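Local coordinates for mobilization protein A (Pseudomonas aeruginosa, PDB 2NS6) that nicks one strand of plasmid DNA at the origin of transfer and locally unwinds it, as the relaxase of the conjugative relaxosome, at residues H45-E48 with F49-R52. Residues are numbered along the deposited sequence; the frame is centred on the assembly and turned at random.
Sequences HMPE and FVER. With MN (manganese (II) ion), chain C.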
loop_
_atom_site.group_PDB
_atom_site.type_symbol
_atom_site.label_atom_id
_atom_site.label_comp_id
_atom_site.label_asym_id
_atom_site.label_seq_id
_atom_site.Cartn_x
_atom_site.Cartn_y
_atom_site.Cartn_z
ATOM N N HIS A 45 1.685 -3.042 -9.139
ATOM C CA HIS A 45 2.934 -3.789 -9.050
ATOM C C HIS A 45 2.806 -5.253 -8.637
ATOM O O HIS A 45 3.767 -5.828 -8.128
ATOM C CB HIS A 45 3.875 -3.091 -8.072
ATOM C CG HIS A 45 4.084 -1.641 -8.374
ATOM N ND1 HIS A 45 4.196 -0.689 -7.388
ATOM C CD2 HIS A 45 4.167 -0.979 -9.552
ATOM C CE1 HIS A 45 4.333 0.504 -7.943
ATOM N NE2 HIS A 45 4.318 0.355 -9.252
ATOM N N MET A 46 1.640 -5.857 -8.855
ATOM C CA MET A 46 1.435 -7.258 -8.489
ATOM C C MET A 46 2.118 -8.229 -9.458
ATOM O O MET A 46 2.027 -8.077 -10.677
ATOM C CB MET A 46 -0.063 -7.580 -8.438
ATOM C CG MET A 46 -0.807 -6.948 -7.293
ATOM S SD MET A 46 -0.168 -7.469 -5.684
ATOM C CE MET A 46 -1.000 -6.309 -4.603
ATOM N N PRO A 47 2.813 -9.245 -8.921
ATOM C CA PRO A 47 3.503 -10.236 -9.753
ATOM C C PRO A 47 2.501 -11.094 -10.510
ATOM O O PRO A 47 1.335 -11.217 -10.111
ATOM C CB PRO A 47 4.336 -11.030 -8.741
ATOM C CG PRO A 47 3.538 -10.926 -7.489
ATOM C CD PRO A 47 3.079 -9.482 -7.495
ATOM N N GLU A 48 2.960 -11.688 -11.603
ATOM C CA GLU A 48 2.108 -12.508 -12.458
ATOM C C GLU A 48 1.268 -13.591 -11.767
ATOM O O GLU A 48 0.141 -13.837 -12.183
ATOM C CB GLU A 48 2.961 -13.125 -13.576
ATOM C CG GLU A 48 2.223 -14.093 -14.507
ATOM C CD GLU A 48 0.977 -13.489 -15.150
ATOM O OE1 GLU A 48 1.075 -12.411 -15.782
ATOM O OE2 GLU A 48 -0.101 -14.112 -15.027
ATOM N N PHE A 49 1.781 -14.230 -10.720
ATOM C CA PHE A 49 0.994 -15.277 -10.070
ATOM C C PHE A 49 -0.294 -14.759 -9.413
ATOM O O PHE A 49 -1.190 -15.537 -9.095
ATOM C CB PHE A 49 1.850 -16.040 -9.045
ATOM C CG PHE A 49 2.020 -15.327 -7.728
ATOM C CD1 PHE A 49 0.975 -15.271 -6.811
ATOM C CD2 PHE A 49 3.227 -14.718 -7.404
ATOM C CE1 PHE A 49 1.128 -14.619 -5.589
ATOM C CE2 PHE A 49 3.392 -14.063 -6.182
ATOM C CZ PHE A 49 2.340 -14.014 -5.274
ATOM N N VAL A 50 -0.387 -13.447 -9.222
ATOM C CA VAL A 50 -1.555 -12.823 -8.597
ATOM C C VAL A 50 -2.707 -12.560 -9.579
ATOM O O VAL A 50 -2.547 -11.790 -10.520
ATOM C CB VAL A 50 -1.152 -11.467 -7.938
ATOM C CG1 VAL A 50 -2.388 -10.703 -7.486
ATOM C CG2 VAL A 50 -0.226 -11.720 -6.745
ATOM N N GLU A 51 -3.861 -13.193 -9.362
ATOM C CA GLU A 51 -5.020 -12.974 -10.234
ATOM C C GLU A 51 -5.892 -11.874 -9.621
ATOM O O GLU A 51 -6.561 -11.126 -10.341
ATOM C CB GLU A 51 -5.854 -14.251 -10.401
ATOM C CG GLU A 51 -5.126 -15.429 -11.040
ATOM C CD GLU A 51 -4.614 -15.135 -12.442
ATOM O OE1 GLU A 51 -5.259 -14.345 -13.160
ATOM O OE2 GLU A 51 -3.574 -15.712 -12.826
ATOM N N ARG A 52 -5.873 -11.799 -8.291
ATOM C CA ARG A 52 -6.608 -10.791 -7.508
ATOM C C ARG A 52 -5.652 -10.289 -6.447
ATOM O O ARG A 52 -4.875 -11.067 -5.902
ATOM C CB ARG A 52 -7.793 -11.389 -6.745
ATOM C CG ARG A 52 -8.998 -11.715 -7.546
ATOM C CD ARG A 52 -10.051 -12.233 -6.595
ATOM N NE ARG A 52 -10.569 -11.186 -5.715
ATOM C CZ ARG A 52 -11.790 -10.670 -5.819
ATOM N NH1 ARG A 52 -12.613 -11.106 -6.767
ATOM N NH2 ARG A 52 -12.192 -9.731 -4.973
HETATM MN MN MN C . 4.502 1.828 -11.126
HETATM O O HOH W 1 6.857 2.664 -11.185
#
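Pro47 and Phe49, two residues apart, lay their side chains alongside each other and point them the same way, the ring CG of Pro47 coming within 3.4 Å of CE2 of Phe49. The pair sits on a type I beta turn from Pro47 to Val50, in the loop that leaves the edge strand 38-44 of the five-stranded antiparallel sheet and leads into helix 53-63. A single hydrogen bond, from Val50 N to Pro47 O (3.0 Å), closes the turn. With chi1 at 80°, CG of Phe49 is flanked by both the backbone N and the carbonyl carbon of its own residue, and this swings the aromatic ring back along the turn to the proline. Val50 completes the apolar cluster: its CG2 stands 3.4 Å above one face of the Phe49 ring, nearer the periphery than the centre, and also packs against Pro47 CG. The other methyl, CG1, anti to the backbone N, is turned to Met46, whose CB lies 4.0 Å away. Tyr56 of helix 53-63 touches all four of these side chains, while Trp139 and Ala136 of helix 136-139 meet Pro47 and Phe49, respectively. The acidic residues are on the solvent side: OE2 of Glu48 and OE2 of Glu51 are 4.4 Å apart, close enough that their like charges would probably disfavour one another. At the start of the loop, His45 takes no part in the turn and instead reaches a manganese ion also bound by Gln96. The hydrogen bond from its ND1 to Leu104 O would fix the rotation of the imidazole and leave NE2 to the metal, at 2.4 Å.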